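Local coordinates for protein alpha-L-rhamnosidase (Klebsiella oxytoca, PDB 4XHC) that probably hydrolyses terminal alpha-L-rhamnose from rhamnosides as a two-domain glycoside hydrolase of family 78, and binds rhamnose, at residues S79-F84 / V95-G100; R217-V222 / W536-Y541; N366-A371 / D410-P415. All coordinates share one frame; numbering follows the deposited sequence.

Interaction 1: S79-F84 / V95-G100; sequences STLAAF and VIIDFG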
ATOM      1  N   SER A  79      18.400  -6.826 -20.302  1.00 62.63           N
ATOM      2  CA  SER A  79      19.636  -6.635 -19.550  1.00 63.57           C
ATOM      3  C   SER A  79      19.776  -7.619 -18.395  1.00 61.93           C
ATOM      4  O   SER A  79      18.799  -8.238 -17.963  1.00 59.45           O
ATOM      5  CB  SER A  79      19.733  -5.191 -19.013  1.00 64.19           C
ATOM      6  OG  SER A  79      18.888  -4.963 -17.888  1.00 62.08           O
ATOM      7  N   THR A  80      21.008  -7.734 -17.902  1.00 62.64           N
ATOM      8  CA  THR A  80      21.284  -8.383 -16.628  1.00 62.58           C
ATOM      9  C   THR A  80      20.766  -7.486 -15.503  1.00 62.89           C
ATOM     10  O   THR A  80      20.276  -6.384 -15.742  1.00 62.48           O
ATOM     11  CB  THR A  80      22.797  -8.583 -16.404  1.00 63.58           C
ATOM     12  OG1 THR A  80      23.460  -7.314 -16.480  1.00 63.94           O
ATOM     13  CG2 THR A  80      23.387  -9.537 -17.437  1.00 64.65           C
ATOM     14  N   LEU A  81      20.876  -7.966 -14.273  1.00 64.50           N
ATOM     15  CA  LEU A  81      20.522  -7.160 -13.115  1.00 63.89           C
ATOM     16  C   LEU A  81      21.622  -6.195 -12.710  1.00 64.60           C
ATOM     17  O   LEU A  81      21.331  -5.099 -12.246  1.00 64.84           O
ATOM     18  CB  LEU A  81      20.158  -8.068 -11.955  1.00 64.20           C
ATOM     19  CG  LEU A  81      18.729  -8.562 -12.157  1.00 65.14           C
ATOM     20  CD1 LEU A  81      18.656 -10.061 -11.948  1.00 67.39           C
ATOM     21  CD2 LEU A  81      17.777  -7.794 -11.247  1.00 63.80           C
ATOM     22  N   ALA A  82      22.880  -6.591 -12.887  1.00 66.38           N
ATOM     23  CA  ALA A  82      24.003  -5.685 -12.634  1.00 66.38           C
ATOM     24  C   ALA A  82      23.859  -4.369 -13.422  1.00 65.84           C
ATOM     25  O   ALA A  82      24.209  -3.297 -12.917  1.00 66.29           O
ATOM     26  CB  ALA A  82      25.322  -6.370 -12.965  1.00 67.71           C
ATOM     27  N   ALA A  83      23.338  -4.464 -14.648  1.00 65.20           N
ATOM     28  CA  ALA A  83      23.097  -3.296 -15.505  1.00 63.93           C
ATOM     29  C   ALA A  83      21.853  -2.509 -15.072  1.00 61.27           C
ATOM     30  O   ALA A  83      21.811  -1.277 -15.192  1.00 60.16           O
ATOM     31  CB  ALA A  83      22.969  -3.732 -16.956  1.00 64.72           C
ATOM     32  N   PHE A  84      20.840  -3.214 -14.578  1.00 59.12           N
ATOM     33  CA  PHE A  84      19.654  -2.557 -14.025  1.00 58.39           C
ATOM     34  C   PHE A  84      19.981  -1.784 -12.745  1.00 57.99           C
ATOM     35  O   PHE A  84      19.379  -0.737 -12.489  1.00 57.46           O
ATOM     36  CB  PHE A  84      18.523  -3.566 -13.766  1.00 57.83           C
ATOM     37  CG  PHE A  84      17.331  -2.980 -13.046  1.00 56.92           C
ATOM     38  CD1 PHE A  84      16.519  -2.040 -13.668  1.00 57.64           C
ATOM     39  CD2 PHE A  84      17.031  -3.356 -11.743  1.00 56.33           C
ATOM     40  CE1 PHE A  84      15.434  -1.484 -13.004  1.00 56.34           C
ATOM     41  CE2 PHE A  84      15.945  -2.809 -11.074  1.00 55.24           C
ATOM     42  CZ  PHE A  84      15.146  -1.871 -11.705  1.00 55.19           C
ATOM     43  N   VAL A  95       9.895  -1.529 -15.126  1.00 50.88           N
ATOM     44  CA  VAL A  95      10.596  -2.694 -15.645  1.00 52.25           C
ATOM     45  C   VAL A  95       9.884  -3.960 -15.233  1.00 51.53           C
ATOM     46  O   VAL A  95       9.058  -3.934 -14.321  1.00 50.89           O
ATOM     47  CB  VAL A  95      12.029  -2.759 -15.108  1.00 53.31           C
ATOM     48  CG1 VAL A  95      12.847  -1.622 -15.694  1.00 55.34           C
ATOM     49  CG2 VAL A  95      12.038  -2.701 -13.582  1.00 51.85           C
ATOM     50  N   ILE A  96      10.196  -5.060 -15.914  1.00 52.51           N
ATOM     51  CA  ILE A  96       9.726  -6.378 -15.495  1.00 50.97           C
ATOM     52  C   ILE A  96      10.916  -7.273 -15.165  1.00 51.29           C
ATOM     53  O   ILE A  96      11.785  -7.491 -16.010  1.00 51.35           O
ATOM     54  CB  ILE A  96       8.880  -7.058 -16.571  1.00 51.26           C
ATOM     55  CG1 ILE A  96       7.623  -6.230 -16.855  1.00 50.87           C
ATOM     56  CG2 ILE A  96       8.501  -8.459 -16.102  1.00 51.70           C
ATOM     57  CD1 ILE A  96       6.857  -6.680 -18.079  1.00 51.70           C
ATOM     58  N   ILE A  97      10.935  -7.775 -13.930  1.00 49.85           N
ATOM     59  CA  ILE A  97      11.988  -8.654 -13.435  1.00 50.01           C
ATOM     60  C   ILE A  97      11.561 -10.124 -13.544  1.00 51.31           C
ATOM     61  O   ILE A  97      10.555 -10.539 -12.949  1.00 50.78           O
ATOM     62  CB  ILE A  97      12.311  -8.363 -11.949  1.00 49.50           C
ATOM     63  CG1 ILE A  97      12.513  -6.864 -11.676  1.00 48.43           C
ATOM     64  CG2 ILE A  97      13.538  -9.143 -11.501  1.00 51.15           C
ATOM     65  CD1 ILE A  97      13.764  -6.281 -12.267  1.00 49.85           C
ATOM     66  N   ASP A  98      12.312 -10.905 -14.319  1.00 52.85           N
ATOM     67  CA  ASP A  98      12.099 -12.352 -14.418  1.00 52.87           C
ATOM     68  C   ASP A  98      12.927 -13.025 -13.345  1.00 52.89           C
ATOM     69  O   ASP A  98      14.151 -12.915 -13.368  1.00 53.37           O
ATOM     70  CB  ASP A  98      12.533 -12.858 -15.801  1.00 54.28           C
ATOM     71  CG  ASP A  98      12.208 -14.330 -16.033  1.00 55.60           C
ATOM     72  OD1 ASP A  98      11.730 -15.033 -15.113  1.00 55.19           O
ATOM     73  OD2 ASP A  98      12.442 -14.791 -17.168  1.00 57.73           O
ATOM     74  N   PHE A  99      12.264 -13.720 -12.416  1.00 53.14           N
ATOM     75  CA  PHE A  99      12.972 -14.456 -11.357  1.00 53.98           C
ATOM     76  C   PHE A  99      13.455 -15.842 -11.790  1.00 54.71           C
ATOM     77  O   PHE A  99      14.248 -16.457 -11.089  1.00 55.78           O
ATOM     78  CB  PHE A  99      12.142 -14.547 -10.073  1.00 53.00           C
ATOM     79  CG  PHE A  99      12.273 -13.339  -9.191  1.00 53.57           C
ATOM     80  CD1 PHE A  99      11.665 -12.141  -9.531  1.00 54.51           C
ATOM     81  CD2 PHE A  99      13.026 -13.386  -8.031  1.00 55.38           C
ATOM     82  CE1 PHE A  99      11.794 -11.017  -8.721  1.00 53.99           C
ATOM     83  CE2 PHE A  99      13.158 -12.267  -7.213  1.00 54.68           C
ATOM     84  CZ  PHE A  99      12.538 -11.084  -7.558  1.00 53.82           C
ATOM     85  N   GLY A 100      13.003 -16.329 -12.942  1.00 55.07           N
ATOM     86  CA  GLY A 100      13.592 -17.539 -13.542  1.00 56.28           C
ATOM     87  C   GLY A 100      12.882 -18.845 -13.223  1.00 55.60           C
ATOM     88  O   GLY A 100      12.911 -19.767 -14.021  1.00 55.54           O
TER
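Phe84 meets Val95 and Ile97 inside the N-terminal beta-sandwich domain, where the short helix 81-84, begun by a weak bond from Phe84 N to Thr80 O, lies beside strand 94-99 of the six-stranded antiparallel sheet. No hydrogen bond joins the two segments; the evidence for their association is apolar. Phe84 supplies most of it. Its CG stands anti to the backbone N (chi1 173°), which sends the ring toward the strand, and Val95 comes to meet it from the opposite direction. Both methyls of Val95 touch one ring corner: Phe84 CE1 is 3.7 Å from Val95 CG1 and equally far from Val95 CG2, and CG2 also reaches Phe84 CZ.

Ile97, two residues along and so on the same side of the strand, bends its chain at the second torsion (chi2 -70°) and brings CD1 to the same side of the ring plane as the Val95 methyls, offset toward the rim near CE2. That methyl sits 4.2 Å above the ring plane, and its closest ring atom is Phe84 CE2, at 4.3 Å from Ile97 CD1. Leu81 adds a looser contact, Leu81 CD2 to Ile97 CD1 at 4.4 Å, one helical turn before Phe84. Beyond the segments, Phe84 also touches Val60 of the neighbouring strand and Ile194 of the four-stranded sheet, which places its ring between the two layers. The helix begins at Thr80, whose OG1 caps Ala83 N weakly. At the far end of the strand, Asp98 forms an Asx turn and a salt bridge to Arg174; Asp98 OD1 accepts from Gly100 N at 2.8 Å, from above the carboxylate plane.

Interaction 2: R217-V222 / W536-Y541; sequences RAIDNV and WFIRQY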
ATOM      1  N   ARG A 217      10.722 -37.620 -17.246  1.00 67.81           N
ATOM      2  CA  ARG A 217      11.622 -36.982 -16.285  1.00 68.39           C
ATOM      3  C   ARG A 217      11.317 -35.491 -16.163  1.00 65.08           C
ATOM      4  O   ARG A 217      11.236 -34.963 -15.055  1.00 64.01           O
ATOM      5  CB  ARG A 217      13.090 -37.195 -16.678  1.00 71.70           C
ATOM      6  CG  ARG A 217      14.083 -36.471 -15.773  1.00 74.91           C
ATOM      7  CD  ARG A 217      15.539 -36.861 -16.037  1.00 79.17           C
ATOM      8  NE  ARG A 217      15.722 -38.314 -16.031  1.00 81.66           N
ATOM      9  CZ  ARG A 217      15.667 -39.088 -14.943  1.00 82.44           C
ATOM     10  NH1 ARG A 217      15.447 -38.571 -13.737  1.00 81.75           N
ATOM     11  NH2 ARG A 217      15.833 -40.399 -15.060  1.00 83.52           N
ATOM     12  N   ALA A 218      11.138 -34.829 -17.305  1.00 63.21           N
ATOM     13  CA  ALA A 218      10.823 -33.398 -17.349  1.00 60.65           C
ATOM     14  C   ALA A 218       9.499 -33.079 -16.649  1.00 58.01           C
ATOM     15  O   ALA A 218       9.389 -32.082 -15.940  1.00 57.41           O
ATOM     16  CB  ALA A 218      10.783 -32.916 -18.791  1.00 60.49           C
ATOM     17  N   ILE A 219       8.507 -33.940 -16.854  1.00 57.21           N
ATOM     18  CA  ILE A 219       7.204 -33.818 -16.197  1.00 55.38           C
ATOM     19  C   ILE A 219       7.315 -34.034 -14.688  1.00 55.64           C
ATOM     20  O   ILE A 219       6.720 -33.300 -13.898  1.00 52.68           O
ATOM     21  CB  ILE A 219       6.189 -34.814 -16.802  1.00 54.75           C
ATOM     22  CG1 ILE A 219       5.813 -34.367 -18.215  1.00 54.77           C
ATOM     23  CG2 ILE A 219       4.937 -34.922 -15.947  1.00 52.88           C
ATOM     24  CD1 ILE A 219       5.087 -35.418 -19.030  1.00 55.32           C
ATOM     25  N   ASP A 220       8.068 -35.051 -14.291  1.00 59.34           N
ATOM     26  CA  ASP A 220       8.302 -35.309 -12.876  1.00 61.53           C
ATOM     27  C   ASP A 220       8.973 -34.115 -12.182  1.00 59.41           C
ATOM     28  O   ASP A 220       8.597 -33.769 -11.062  1.00 58.13           O
ATOM     29  CB  ASP A 220       9.140 -36.577 -12.693  1.00 65.79           C
ATOM     30  CG  ASP A 220       9.457 -36.866 -11.231  1.00 69.50           C
ATOM     31  OD1 ASP A 220       8.589 -37.424 -10.515  1.00 70.91           O
ATOM     32  OD2 ASP A 220      10.586 -36.537 -10.798  1.00 72.55           O
ATOM     33  N   ASN A 221       9.945 -33.483 -12.837  1.00 58.38           N
ATOM     34  CA  ASN A 221      10.616 -32.315 -12.250  1.00 57.28           C
ATOM     35  C   ASN A 221       9.652 -31.173 -11.985  1.00 53.88           C
ATOM     36  O   ASN A 221       9.679 -30.566 -10.918  1.00 52.85           O
ATOM     37  CB  ASN A 221      11.765 -31.823 -13.125  1.00 58.98           C
ATOM     38  CG  ASN A 221      12.964 -32.741 -13.073  1.00 62.22           C
ATOM     39  OD1 ASN A 221      13.259 -33.348 -12.042  1.00 65.32           O
ATOM     40  ND2 ASN A 221      13.668 -32.849 -14.186  1.00 64.19           N
ATOM     41  N   VAL A 222       8.790 -30.891 -12.947  1.00 51.98           N
ATOM     42  CA  VAL A 222       7.794 -29.841 -12.770  1.00 50.04           C
ATOM     43  C   VAL A 222       6.787 -30.201 -11.674  1.00 48.91           C
ATOM     44  O   VAL A 222       6.389 -29.346 -10.884  1.00 47.41           O
ATOM     45  CB  VAL A 222       7.084 -29.551 -14.096  1.00 50.25           C
ATOM     46  CG1 VAL A 222       5.870 -28.656 -13.887  1.00 49.60           C
ATOM     47  CG2 VAL A 222       8.066 -28.911 -15.069  1.00 51.17           C
ATOM     48  N   TRP A 536       3.730 -39.302  -8.801  1.00 56.71           N
ATOM     49  CA  TRP A 536       3.305 -40.543  -8.145  1.00 57.06           C
ATOM     50  C   TRP A 536       3.192 -41.692  -9.146  1.00 56.53           C
ATOM     51  O   TRP A 536       3.766 -42.754  -8.933  1.00 56.33           O
ATOM     52  CB  TRP A 536       1.974 -40.352  -7.405  1.00 56.35           C
ATOM     53  CG  TRP A 536       1.516 -41.573  -6.644  1.00 57.59           C
ATOM     54  CD1 TRP A 536       2.065 -42.086  -5.504  1.00 60.87           C
ATOM     55  CD2 TRP A 536       0.416 -42.420  -6.970  1.00 57.12           C
ATOM     56  NE1 TRP A 536       1.380 -43.206  -5.103  1.00 61.20           N
ATOM     57  CE2 TRP A 536       0.358 -43.429  -5.986  1.00 59.16           C
ATOM     58  CE3 TRP A 536      -0.530 -42.424  -7.995  1.00 56.66           C
ATOM     59  CZ2 TRP A 536      -0.606 -44.434  -6.002  1.00 59.37           C
ATOM     60  CZ3 TRP A 536      -1.496 -43.426  -8.005  1.00 57.59           C
ATOM     61  CH2 TRP A 536      -1.521 -44.416  -7.014  1.00 58.06           C
ATOM     62  N   PHE A 537       2.462 -41.472 -10.236  1.00 54.88           N
ATOM     63  CA  PHE A 537       2.322 -42.492 -11.278  1.00 54.91           C
ATOM     64  C   PHE A 537       3.686 -42.961 -11.786  1.00 56.74           C
ATOM     65  O   PHE A 537       3.933 -44.163 -11.930  1.00 59.31           O
ATOM     66  CB  PHE A 537       1.504 -41.966 -12.464  1.00 53.04           C
ATOM     67  CG  PHE A 537       0.049 -41.754 -12.157  1.00 51.92           C
ATOM     68  CD1 PHE A 537      -0.743 -42.803 -11.709  1.00 52.67           C
ATOM     69  CD2 PHE A 537      -0.539 -40.509 -12.346  1.00 50.74           C
ATOM     70  CE1 PHE A 537      -2.087 -42.609 -11.434  1.00 52.08           C
ATOM     71  CE2 PHE A 537      -1.882 -40.307 -12.075  1.00 49.89           C
ATOM     72  CZ  PHE A 537      -2.657 -41.357 -11.620  1.00 50.55           C
ATOM     73  N   ILE A 538       4.569 -42.008 -12.057  1.00 56.48           N
ATOM     74  CA  ILE A 538       5.859 -42.323 -12.643  1.00 58.58           C
ATOM     75  C   ILE A 538       6.696 -43.135 -11.658  1.00 61.49           C
ATOM     76  O   ILE A 538       7.277 -44.153 -12.033  1.00 63.94           O
ATOM     77  CB  ILE A 538       6.583 -41.045 -13.120  1.00 57.92           C
ATOM     78  CG1 ILE A 538       5.869 -40.494 -14.359  1.00 56.63           C
ATOM     79  CG2 ILE A 538       8.042 -41.324 -13.462  1.00 59.89           C
ATOM     80  CD1 ILE A 538       6.156 -39.039 -14.636  1.00 56.55           C
ATOM     81  N   ARG A 539       6.718 -42.707 -10.399  1.00 62.72           N
ATOM     82  CA  ARG A 539       7.531 -43.366  -9.375  1.00 65.38           C
ATOM     83  C   ARG A 539       6.927 -44.674  -8.865  1.00 66.04           C
ATOM     84  O   ARG A 539       7.623 -45.674  -8.765  1.00 68.98           O
ATOM     85  CB  ARG A 539       7.787 -42.416  -8.202  1.00 66.49           C
ATOM     86  CG  ARG A 539       8.727 -41.274  -8.547  1.00 67.58           C
ATOM     87  CD  ARG A 539       8.545 -40.090  -7.617  1.00 67.76           C
ATOM     88  NE  ARG A 539       9.315 -38.934  -8.069  1.00 67.91           N
ATOM     89  CZ  ARG A 539      10.454 -38.511  -7.529  1.00 70.47           C
ATOM     90  NH1 ARG A 539      10.997 -39.126  -6.486  1.00 73.28           N
ATOM     91  NH2 ARG A 539      11.055 -37.445  -8.034  1.00 71.18           N
ATOM     92  N   GLN A 540       5.637 -44.664  -8.554  1.00 65.25           N
ATOM     93  CA  GLN A 540       4.958 -45.835  -7.993  1.00 65.84           C
ATOM     94  C   GLN A 540       4.816 -46.978  -8.994  1.00 65.77           C
ATOM     95  O   GLN A 540       4.930 -48.132  -8.608  1.00 67.49           O
ATOM     96  CB  GLN A 540       3.568 -45.439  -7.471  1.00 64.87           C
ATOM     97  CG  GLN A 540       2.849 -46.510  -6.661  1.00 65.25           C
ATOM     98  CD  GLN A 540       3.546 -46.837  -5.366  1.00 67.41           C
ATOM     99  OE1 GLN A 540       4.234 -46.005  -4.780  1.00 69.26           O
ATOM    100  NE2 GLN A 540       3.364 -48.051  -4.904  1.00 69.49           N
ATOM    101  N   TYR A 541       4.553 -46.667 -10.264  1.00 65.28           N
ATOM    102  CA  TYR A 541       4.370 -47.702 -11.295  1.00 66.45           C
ATOM    103  C   TYR A 541       5.604 -47.922 -12.167  1.00 68.62           C
ATOM    104  O   TYR A 541       5.582 -48.738 -13.091  1.00 67.61           O
ATOM    105  CB  TYR A 541       3.159 -47.380 -12.166  1.00 64.04           C
ATOM    106  CG  TYR A 541       1.863 -47.439 -11.398  1.00 64.33           C
ATOM    107  CD1 TYR A 541       1.440 -46.357 -10.638  1.00 64.21           C
ATOM    108  CD2 TYR A 541       1.062 -48.583 -11.414  1.00 65.38           C
ATOM    109  CE1 TYR A 541       0.253 -46.399  -9.928  1.00 63.79           C
ATOM    110  CE2 TYR A 541      -0.125 -48.633 -10.706  1.00 65.08           C
ATOM    111  CZ  TYR A 541      -0.520 -47.534  -9.967  1.00 64.58           C
ATOM    112  OH  TYR A 541      -1.684 -47.549  -9.256  1.00 64.62           O
TER
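Ile538 and Arg539 are the residues through which helix 534-540 meets Ile219 and Asp220 of helix 214-230. The two local axes approach to 10.3 Å and cross at -120°, between perpendicular and antiparallel. Both helices belong to the alpha-helical catalytic domain, an (alpha/alpha)6 barrel in this family. Along 536-541, Trp536 points away from helix 214-230 and packs on Leu255 and Val259 of helix 247-259, while Phe537 turns to helices 466-478 and 482-498. Ile538 is the first to face the partner. Its CD1 lies 4.3 Å from Asp220 CB and 4.5 Å from Ile219 CG2, so one methyl rests loosely against both the aliphatic foot of the aspartate and the branch of the isoleucine.

Arg539 follows with a side-on grip. Its chain is extended from CG to NE, which carries the guanidinium across to Asp220 so that the two side chains meet at about a right angle. Arg539 NE donates to Asp220 OD1 at 3.0 Å and 169°, close to straight and in the guanidinium plane; Arg539 NH2 donates to Asp220 OD2 at 2.9 Å, on that oxygen's syn lone pair. Carboxylate and guanidinium planes differ by 29°, near enough to coplanar for each oxygen to take its own nitrogen. The third nitrogen, Arg539 NH1, bonds to Pro207 O. Farther on, Tyr541 packs on Leu477. With both oxygens of a buried aspartate engaged, the bidentate bridge fixes the rotation of the carboxylate and would be expected to stabilise its ionised form.

Interaction 3: N366-A371 / D410-P415; sequences NKQAAA and DALWDP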
ATOM      1  N   ASN A 366     -23.723 -32.845 -15.011  1.00 43.61           N
ATOM      2  CA  ASN A 366     -24.603 -33.522 -14.077  1.00 46.28           C
ATOM      3  C   ASN A 366     -23.815 -34.520 -13.255  1.00 46.10           C
ATOM      4  O   ASN A 366     -23.153 -35.403 -13.803  1.00 46.72           O
ATOM      5  CB  ASN A 366     -25.740 -34.258 -14.771  1.00 48.33           C
ATOM      6  CG  ASN A 366     -26.677 -34.909 -13.770  1.00 49.41           C
ATOM      7  OD1 ASN A 366     -26.411 -36.005 -13.264  1.00 49.49           O
ATOM      8  ND2 ASN A 366     -27.751 -34.206 -13.432  1.00 49.33           N
ATOM      9  N   LYS A 367     -23.932 -34.415 -11.940  1.00 46.86           N
ATOM     10  CA  LYS A 367     -22.988 -35.084 -11.046  1.00 46.62           C
ATOM     11  C   LYS A 367     -23.454 -36.392 -10.410  1.00 45.82           C
ATOM     12  O   LYS A 367     -22.696 -37.024  -9.691  1.00 46.92           O
ATOM     13  CB  LYS A 367     -22.552 -34.082  -9.979  1.00 46.00           C
ATOM     14  CG  LYS A 367     -21.551 -33.100 -10.552  1.00 46.84           C
ATOM     15  CD  LYS A 367     -21.556 -31.782  -9.828  1.00 46.75           C
ATOM     16  CE  LYS A 367     -20.510 -30.871 -10.418  1.00 47.05           C
ATOM     17  NZ  LYS A 367     -20.105 -29.873  -9.401  1.00 49.32           N
ATOM     18  N   GLN A 368     -24.669 -36.823 -10.707  1.00 46.61           N
ATOM     19  CA  GLN A 368     -25.249 -37.987 -10.031  1.00 47.08           C
ATOM     20  C   GLN A 368     -24.440 -39.270 -10.173  1.00 46.24           C
ATOM     21  O   GLN A 368     -24.146 -39.923  -9.191  1.00 49.09           O
ATOM     22  CB  GLN A 368     -26.658 -38.229 -10.540  1.00 48.68           C
ATOM     23  CG  GLN A 368     -27.242 -39.547 -10.099  1.00 49.69           C
ATOM     24  CD  GLN A 368     -28.685 -39.701 -10.528  1.00 51.42           C
ATOM     25  OE1 GLN A 368     -29.006 -39.717 -11.724  1.00 52.02           O
ATOM     26  NE2 GLN A 368     -29.564 -39.845  -9.552  1.00 52.15           N
ATOM     27  N   ALA A 369     -24.094 -39.639 -11.398  1.00 48.10           N
ATOM     28  CA  ALA A 369     -23.382 -40.903 -11.649  1.00 48.05           C
ATOM     29  C   ALA A 369     -21.979 -40.903 -11.042  1.00 47.02           C
ATOM     30  O   ALA A 369     -21.557 -41.888 -10.456  1.00 47.63           O
ATOM     31  CB  ALA A 369     -23.310 -41.191 -13.142  1.00 48.32           C
ATOM     32  N   ALA A 370     -21.255 -39.798 -11.201  1.00 46.68           N
ATOM     33  CA  ALA A 370     -19.923 -39.667 -10.620  1.00 45.16           C
ATOM     34  C   ALA A 370     -19.982 -39.774  -9.105  1.00 44.57           C
ATOM     35  O   ALA A 370     -19.149 -40.433  -8.508  1.00 44.73           O
ATOM     36  CB  ALA A 370     -19.282 -38.349 -11.033  1.00 44.82           C
ATOM     37  N   ALA A 371     -20.969 -39.126  -8.490  1.00 44.71           N
ATOM     38  CA  ALA A 371     -21.173 -39.214  -7.046  1.00 45.64           C
ATOM     39  C   ALA A 371     -21.475 -40.650  -6.587  1.00 47.04           C
ATOM     40  O   ALA A 371     -20.980 -41.092  -5.555  1.00 47.72           O
ATOM     41  CB  ALA A 371     -22.296 -38.285  -6.620  1.00 47.64           C
ATOM     42  N   ASP A 410     -28.368 -51.082 -12.910  1.00 60.02           N
ATOM     43  CA  ASP A 410     -29.777 -51.070 -13.317  1.00 63.04           C
ATOM     44  C   ASP A 410     -30.241 -49.694 -13.778  1.00 57.91           C
ATOM     45  O   ASP A 410     -30.888 -49.571 -14.801  1.00 56.61           O
ATOM     46  CB  ASP A 410     -30.693 -51.574 -12.190  1.00 68.06           C
ATOM     47  CG  ASP A 410     -30.685 -53.109 -12.055  1.00 75.51           C
ATOM     48  OD1 ASP A 410     -29.670 -53.774 -12.408  1.00 78.12           O
ATOM     49  OD2 ASP A 410     -31.708 -53.649 -11.582  1.00 78.85           O
ATOM     50  N   ALA A 411     -29.904 -48.664 -13.022  1.00 55.06           N
ATOM     51  CA  ALA A 411     -30.443 -47.347 -13.277  1.00 53.92           C
ATOM     52  C   ALA A 411     -29.583 -46.518 -14.223  1.00 50.31           C
ATOM     53  O   ALA A 411     -30.120 -45.704 -14.949  1.00 48.21           O
ATOM     54  CB  ALA A 411     -30.655 -46.599 -11.968  1.00 54.80           C
ATOM     55  N   LEU A 412     -28.268 -46.721 -14.219  1.00 48.06           N
ATOM     56  CA  LEU A 412     -27.358 -45.822 -14.939  1.00 46.66           C
ATOM     57  C   LEU A 412     -26.711 -46.368 -16.227  1.00 46.28           C
ATOM     58  O   LEU A 412     -26.334 -45.589 -17.101  1.00 46.52           O
ATOM     59  CB  LEU A 412     -26.253 -45.339 -13.997  1.00 46.05           C
ATOM     60  CG  LEU A 412     -26.683 -44.785 -12.640  1.00 46.16           C
ATOM     61  CD1 LEU A 412     -25.462 -44.335 -11.850  1.00 45.91           C
ATOM     62  CD2 LEU A 412     -27.671 -43.642 -12.811  1.00 45.89           C
ATOM     63  N   TRP A 413     -26.569 -47.676 -16.359  1.00 45.97           N
ATOM     64  CA  TRP A 413     -25.898 -48.226 -17.535  1.00 47.19           C
ATOM     65  C   TRP A 413     -26.806 -48.173 -18.768  1.00 48.94           C
ATOM     66  O   TRP A 413     -27.970 -48.566 -18.700  1.00 48.83           O
ATOM     67  CB  TRP A 413     -25.451 -49.659 -17.252  1.00 48.66           C
ATOM     68  CG  TRP A 413     -24.776 -50.327 -18.388  1.00 50.42           C
ATOM     69  CD1 TRP A 413     -25.216 -51.422 -19.055  1.00 52.18           C
ATOM     70  CD2 TRP A 413     -23.531 -49.951 -19.000  1.00 51.25           C
ATOM     71  NE1 TRP A 413     -24.330 -51.760 -20.049  1.00 53.81           N
ATOM     72  CE2 TRP A 413     -23.283 -50.880 -20.037  1.00 52.40           C
ATOM     73  CE3 TRP A 413     -22.599 -48.929 -18.770  1.00 49.87           C
ATOM     74  CZ2 TRP A 413     -22.144 -50.820 -20.851  1.00 52.53           C
ATOM     75  CZ3 TRP A 413     -21.460 -48.869 -19.582  1.00 50.83           C
ATOM     76  CH2 TRP A 413     -21.248 -49.814 -20.612  1.00 52.12           C
ATOM     77  N   ASP A 414     -26.267 -47.677 -19.884  1.00 50.04           N
ATOM     78  CA  ASP A 414     -26.969 -47.681 -21.184  1.00 52.56           C
ATOM     79  C   ASP A 414     -26.186 -48.503 -22.218  1.00 53.46           C
ATOM     80  O   ASP A 414     -25.219 -48.009 -22.814  1.00 52.70           O
ATOM     81  CB  ASP A 414     -27.188 -46.257 -21.711  1.00 52.29           C
ATOM     82  CG  ASP A 414     -27.994 -46.217 -23.011  1.00 54.90           C
ATOM     83  OD1 ASP A 414     -28.449 -47.264 -23.521  1.00 61.06           O
ATOM     84  OD2 ASP A 414     -28.188 -45.118 -23.532  1.00 56.00           O
ATOM     85  N   PRO A 415     -26.616 -49.752 -22.441  1.00 53.90           N
ATOM     86  CA  PRO A 415     -25.974 -50.704 -23.348  1.00 55.90           C
ATOM     87  C   PRO A 415     -25.813 -50.219 -24.774  1.00 56.24           C
ATOM     88  O   PRO A 415     -24.836 -50.575 -25.412  1.00 56.36           O
ATOM     89  CB  PRO A 415     -26.934 -51.900 -23.353  1.00 59.39           C
ATOM     90  CG  PRO A 415     -27.721 -51.775 -22.102  1.00 59.06           C
ATOM     91  CD  PRO A 415     -27.817 -50.314 -21.805  1.00 55.96           C
TER
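Leu412 points at Ala369 across the open end of a helical hairpin: helix 368-389 leads almost directly into helix 391-412, and the contact joins the start of the first to the close of the second. This pair belongs to the alpha-helical catalytic domain, an (alpha/alpha)6 barrel in this family. Orientation is the main evidence for the packing, since both side chains leave the backbone toward the opposing segment and their CA atoms are 7.1 Å apart. Leu412 carries CG anti to its carbonyl carbon (chi1 -49°), which directs the fork at the beginning of the partner helix. The two methyls then divide the work. Leu412 CD1 rests against the small residue, 4.0 Å from Ala369 CB and just as close to Ala369 CA, so it lies alongside the backbone and not merely against the methyl. Leu412 CD2 turns to Gln368, with Gln368 OE1 at 4.3 Å, a loose van der Waals contact.

That amide is not oriented by the leucine: Gln368 OE1 accepts from Gly423 N, and Gln368 NE2 donates to Val349 O, two bonds that fix the flat group. Ala369 also packs on Ser432 and Leu436 of helix 430-438. Just before the helix, Lys367 NZ bonds to the carbonyl of Phe358, a residue of the rhamnose pocket. The start of helix 368-389 is capped by Asn366, whose OD1 accepts from Gln368 N at 3.2 Å and 160°, with the donor above the amide's carbonyl plane.

In the fold
All three contacts are buried, but they serve different parts of the fold. Interaction 1 belongs to the N-terminal beta-sandwich, whereas interactions 2 and 3 lie in the helical catalytic domain, with their centres about 33 Å apart and no shared element. Interaction 2 is the most central, about 17 Å from the centre of the chain, and ties helices more than 300 residues apart; interaction 3, at about 27 Å, joins successive helices. Interactions 1 and 3, on opposite sides of that centre, depend on apolar contacts across their segments, a ring among methyls in one and a leucine fork on an alanine in the other. Only interaction 2 has a salt bridge between its own two segments.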